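Long-range contacts in response regulator receiver modulated diguanylate cyclase with PAS/PAC sensor (PDB 3CG0), which probably uses phosphorylation of its receiver domain, the part described here, to control synthesis of cyclic di-GMP by its diguanylate cyclase domain: residues I57-I62 with P84-T89; L13-G18 with I62-A67. All coordinates share one frame; numbering follows the deposited sequence. Where two conformers were deposited one is given.

In the fold
Both contacts belong to the CheY-like receiver domain, with its parallel sheet in the strand order 2-1-3-4-5. Contact 1 pairs the central strand 57-61 with its neighbour 85-89, on either side of helix 70-80 in the chain. Contact 2 lies at the C-terminal ends of the strands, where the end of strand 11-15 meets the loop leaving strand 57-61. Their centres are about 9 Å apart and they share I62. Along the chain their segments alternate: 13-18, 57-62, 62-67, 84-89. L13 and V15 pair with L59 through the backbone, which ties the two contacts together; D61, the predicted phosphorylation site, lies at the end of strand 57-61.

Contact 1. Residues I57-I62 with P84-T89; sequences IALVDI and PIIFIT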
# COMPACT_ATOMS: atom_id res chain seq x y z
N ILE C 57 10.72 -5.66 -21.59
CA ILE C 57 9.66 -5.20 -22.48
C ILE C 57 10.04 -5.45 -23.95
O ILE C 57 11.22 -5.55 -24.28
CB ILE C 57 9.32 -3.69 -22.24
CG1 ILE C 57 8.03 -3.28 -22.95
CG2 ILE C 57 10.51 -2.78 -22.61
CD1 ILE C 57 7.39 -2.04 -22.44
N ALA C 58 9.03 -5.57 -24.81
CA ALA C 58 9.26 -5.78 -26.24
C ALA C 58 8.49 -4.74 -27.03
O ALA C 58 7.30 -4.53 -26.77
CB ALA C 58 8.82 -7.19 -26.64
N LEU C 59 9.17 -4.08 -27.97
CA LEU C 59 8.52 -3.16 -28.89
C LEU C 59 8.35 -3.88 -30.21
O LEU C 59 9.32 -4.30 -30.81
CB LEU C 59 9.34 -1.88 -29.09
CG LEU C 59 9.72 -1.05 -27.86
CD1 LEU C 59 10.27 0.28 -28.31
CD2 LEU C 59 8.54 -0.85 -26.93
N VAL C 60 7.10 -4.05 -30.65
CA VAL C 60 6.80 -4.89 -31.82
C VAL C 60 6.13 -4.05 -32.91
O VAL C 60 5.21 -3.26 -32.61
CB VAL C 60 5.89 -6.11 -31.45
CG1 VAL C 60 5.60 -7.00 -32.68
CG2 VAL C 60 6.54 -6.97 -30.37
N ASP C 61 6.59 -4.19 -34.15
CA ASP C 61 5.88 -3.52 -35.23
C ASP C 61 4.66 -4.34 -35.57
O ASP C 61 4.77 -5.53 -35.91
CB ASP C 61 6.73 -3.27 -36.48
CG ASP C 61 6.20 -2.11 -37.31
OD1 ASP C 61 5.05 -2.17 -37.80
OD2 ASP C 61 6.93 -1.11 -37.46
N ILE C 62 3.50 -3.69 -35.48
CA ILE C 62 2.22 -4.36 -35.68
C ILE C 62 2.10 -4.90 -37.11
O ILE C 62 1.42 -5.89 -37.34
CB ILE C 62 1.02 -3.44 -35.28
CG1 ILE C 62 -0.24 -4.26 -35.01
CG2 ILE C 62 0.78 -2.30 -36.31
CD1 ILE C 62 -1.24 -3.55 -34.12
N PRO C 84 5.63 -7.52 -21.27
CA PRO C 84 4.71 -6.48 -21.70
C PRO C 84 5.02 -6.05 -23.13
O PRO C 84 6.18 -6.05 -23.54
CB PRO C 84 5.02 -5.32 -20.77
CG PRO C 84 5.87 -5.85 -19.69
CD PRO C 84 6.53 -7.08 -20.20
N ILE C 85 3.99 -5.65 -23.85
CA ILE C 85 4.06 -5.35 -25.26
C ILE C 85 3.58 -3.95 -25.53
O ILE C 85 2.48 -3.57 -25.12
CB ILE C 85 3.16 -6.32 -26.07
CG1 ILE C 85 3.60 -7.78 -25.86
CG2 ILE C 85 3.18 -5.94 -27.56
CD1 ILE C 85 5.10 -8.04 -26.06
N ILE C 86 4.40 -3.18 -26.25
CA ILE C 86 3.92 -1.97 -26.89
C ILE C 86 4.02 -2.19 -28.38
O ILE C 86 5.07 -2.62 -28.87
CB ILE C 86 4.73 -0.73 -26.47
CG1 ILE C 86 4.80 -0.65 -24.94
CG2 ILE C 86 4.15 0.55 -27.09
CD1 ILE C 86 5.49 0.57 -24.42
N PHE C 87 2.92 -1.96 -29.10
CA PHE C 87 2.96 -2.10 -30.55
C PHE C 87 3.42 -0.81 -31.18
O PHE C 87 3.01 0.27 -30.77
CB PHE C 87 1.60 -2.46 -31.13
CG PHE C 87 1.26 -3.91 -31.03
CD1 PHE C 87 1.97 -4.88 -31.76
CD2 PHE C 87 0.19 -4.32 -30.25
CE1 PHE C 87 1.63 -6.20 -31.66
CE2 PHE C 87 -0.16 -5.65 -30.14
CZ PHE C 87 0.56 -6.59 -30.84
N ILE C 88 4.29 -0.94 -32.17
CA ILE C 88 4.70 0.18 -33.01
C ILE C 88 3.83 0.17 -34.26
O ILE C 88 3.76 -0.84 -34.97
CB ILE C 88 6.21 0.09 -33.37
CG1 ILE C 88 7.07 -0.06 -32.11
CG2 ILE C 88 6.63 1.27 -34.22
CD1 ILE C 88 6.93 1.10 -31.09
N THR C 89 3.13 1.27 -34.52
CA THR C 89 2.13 1.29 -35.57
C THR C 89 2.44 2.29 -36.69
O THR C 89 3.16 3.26 -36.49
CB THR C 89 0.70 1.61 -35.04
OG1 THR C 89 0.64 2.98 -34.62
CG2 THR C 89 0.32 0.71 -33.88
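I86 N bonds to A58 O between the two strands of a beta-alpha-beta unit, the core of the receiver fold: strands 57-61 and 85-89 run parallel, joined through helix 70-80. Five N-H...O=C bonds alternate between them, from A58 N to P84 O at 3.2 Å to I62 N to I88 O at 2.9 Å. The I88 N to V60 O bond is modelled shorter than is plausible, so its length is doubtful.

I62, the donor of the last bond, turns its side chain across F87. Its CB lies 3.9 Å from F87 CD1 and also touches I88 O. CG2 meets I88 O as well and sits 3.9 Å from T89 CG2, methyl against methyl. The other branch, CG1, is anti to the backbone N (chi1 -160°) and reaches F87 CD1. At the tip, CD1 makes a CH-pi contact over the ring, 4.2 Å from the F87 ring centroid and 18° off the ring normal, displaced toward the rim. I85 CG2 covers the opposite face over its centre, so the phenyl is held between two aliphatic groups, and V60 O comes to its edge. A58, I85 and F87 meet helix 70-80 on this side of the sheet.

The other side carries L59, D61, I86 and I88, with L59 and I86 packed on helix 115-132. D61, the predicted phosphoacceptor, has OD1 bonded to M63 N, while OD2 makes a long, weak ion pair with K111; its side chain crosses that of I88 at about a right angle. L59 and I86 lie side by side and point the same way, with L59 CD2 3.8 Å from I86 CB. Nearer the start of the strands, I57 CD1 meets I86 CD1 at 3.8 Å.

Contact 2. Residues L13-G18 with I62-A67; sequences LIVEDG and IMLCGA
D17 OD2 is the polar atom that comes up against L64, at the C-terminal ends of the strands of the receiver sheet, where the loop after strand 11-15 faces the loop after strand 57-61. It lies 3.1 Å from L64 CD2, which is short for oxygen against a methyl group. D17 was deposited in two conformers, so that closeness is doubtful. C65 O is 3.9 Å from D17 OD2, but both are acceptors and make no bond.

L64 carries the contact, and its forked end divides its work. Its first torsion is strained away from a staggered value (chi1 -97°) and sets CG; the two methyls beyond CG then go to different residues. CD2 goes to the D17 side chain, CB and carboxylate, at distances as doubtful as that conformer. CD1 meets V15 CG1, modelled at 3.3 Å, too close to be trusted to the decimal, with the two side chains crossing at about a right angle. V15 CG1, anti to the backbone N (chi1 -165°), is the branch that reaches L64, and the V15 side chain also touches A46 of helix 43-53.

E16 turns its CB away from the loop 62-67. Its OE1 comes close to D61 OD2, a like-charge approach probably eased by K111, which makes long, weak ion pairs with both residues. In receiver domains an acidic pair at this place usually helps to hold a magnesium ion beside the phosphoacceptor; E16 and D17 are consistent with such a role. G18 stands at the N-cap position of helix 19-32, and its N makes a weak, bent bond to E16 OE2 at 3.4 Å, with 138° at the hydrogen.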
# COMPACT_ATOMS: atom_id res chain seq x y z
N LEU C 13 13.64 -5.04 -26.08
CA LEU C 13 13.82 -5.88 -27.26
C LEU C 13 12.96 -5.29 -28.39
O LEU C 13 11.79 -5.00 -28.16
CB LEU C 13 13.42 -7.32 -26.91
CG LEU C 13 13.31 -8.46 -27.92
CD1 LEU C 13 13.74 -9.76 -27.25
CD2 LEU C 13 11.91 -8.61 -28.44
N ILE C 14 13.55 -5.08 -29.57
CA ILE C 14 12.84 -4.44 -30.69
C ILE C 14 12.59 -5.46 -31.80
O ILE C 14 13.49 -6.20 -32.19
CB ILE C 14 13.64 -3.25 -31.27
CG1 ILE C 14 13.91 -2.19 -30.20
CG2 ILE C 14 12.89 -2.62 -32.44
CD1 ILE C 14 14.77 -1.04 -30.71
N VAL C 15 11.36 -5.51 -32.28
CA VAL C 15 10.99 -6.35 -33.41
C VAL C 15 10.45 -5.41 -34.49
O VAL C 15 9.35 -4.87 -34.34
CB VAL C 15 9.92 -7.39 -33.04
CG1 VAL C 15 9.84 -8.47 -34.12
CG2 VAL C 15 10.22 -8.02 -31.72
N GLU C 16 11.22 -5.22 -35.55
CA GLU C 16 10.94 -4.16 -36.52
C GLU C 16 11.56 -4.52 -37.86
O GLU C 16 12.76 -4.82 -37.92
CB GLU C 16 11.53 -2.85 -36.00
CG GLU C 16 11.54 -1.71 -36.99
CD GLU C 16 10.17 -1.11 -37.20
OE1 GLU C 16 9.54 -0.71 -36.19
OE2 GLU C 16 9.74 -1.04 -38.37
N ASP C 17 10.75 -4.47 -38.92
CA ASP C 17 11.20 -4.84 -40.27
C ASP C 17 12.01 -3.72 -40.94
O ASP C 17 13.05 -3.98 -41.54
CB ASP C 17 10.01 -5.25 -41.15
CG ASP C 17 10.24 -6.57 -41.90
OD1 ASP C 17 11.39 -6.88 -42.29
OD2 ASP C 17 9.25 -7.31 -42.09
N GLY C 18 11.52 -2.48 -40.85
CA GLY C 18 12.21 -1.31 -41.41
C GLY C 18 13.49 -0.96 -40.67
O GLY C 18 13.45 -0.46 -39.54
N ILE C 62 3.50 -3.69 -35.48
CA ILE C 62 2.22 -4.36 -35.68
C ILE C 62 2.10 -4.90 -37.11
O ILE C 62 1.42 -5.89 -37.34
CB ILE C 62 1.02 -3.44 -35.28
CG1 ILE C 62 -0.24 -4.26 -35.01
CG2 ILE C 62 0.78 -2.30 -36.31
CD1 ILE C 62 -1.24 -3.55 -34.12
N MET C 63 2.84 -4.27 -38.02
CA MET C 63 2.73 -4.53 -39.45
C MET C 63 3.78 -5.48 -40.02
O MET C 63 3.91 -5.57 -41.25
CB MET C 63 2.74 -3.19 -40.21
CG MET C 63 1.44 -2.87 -40.96
SD MET C 63 -0.06 -2.65 -39.96
CE MET C 63 -1.22 -3.56 -40.97
N LEU C 64 4.50 -6.18 -39.15
CA LEU C 64 5.46 -7.19 -39.57
C LEU C 64 4.80 -8.22 -40.48
O LEU C 64 3.63 -8.57 -40.31
CB LEU C 64 6.08 -7.89 -38.36
CG LEU C 64 7.44 -7.36 -37.89
CD1 LEU C 64 8.05 -8.29 -36.86
CD2 LEU C 64 8.37 -7.16 -39.08
N CYS C 65 5.56 -8.71 -41.46
CA CYS C 65 5.12 -9.81 -42.31
C CYS C 65 6.22 -10.87 -42.40
O CYS C 65 7.34 -10.66 -41.92
CB CYS C 65 4.68 -9.31 -43.70
SG CYS C 65 5.99 -8.82 -44.88
N GLY C 66 5.88 -12.01 -43.00
CA GLY C 66 6.83 -13.11 -43.13
C GLY C 66 6.40 -14.33 -42.35
O GLY C 66 5.24 -14.74 -42.40
N ALA C 67 7.36 -14.91 -41.63
CA ALA C 67 7.18 -16.16 -40.89
C ALA C 67 6.10 -16.06 -39.80
O ALA C 67 5.17 -16.87 -39.76
CB ALA C 67 8.50 -16.61 -40.30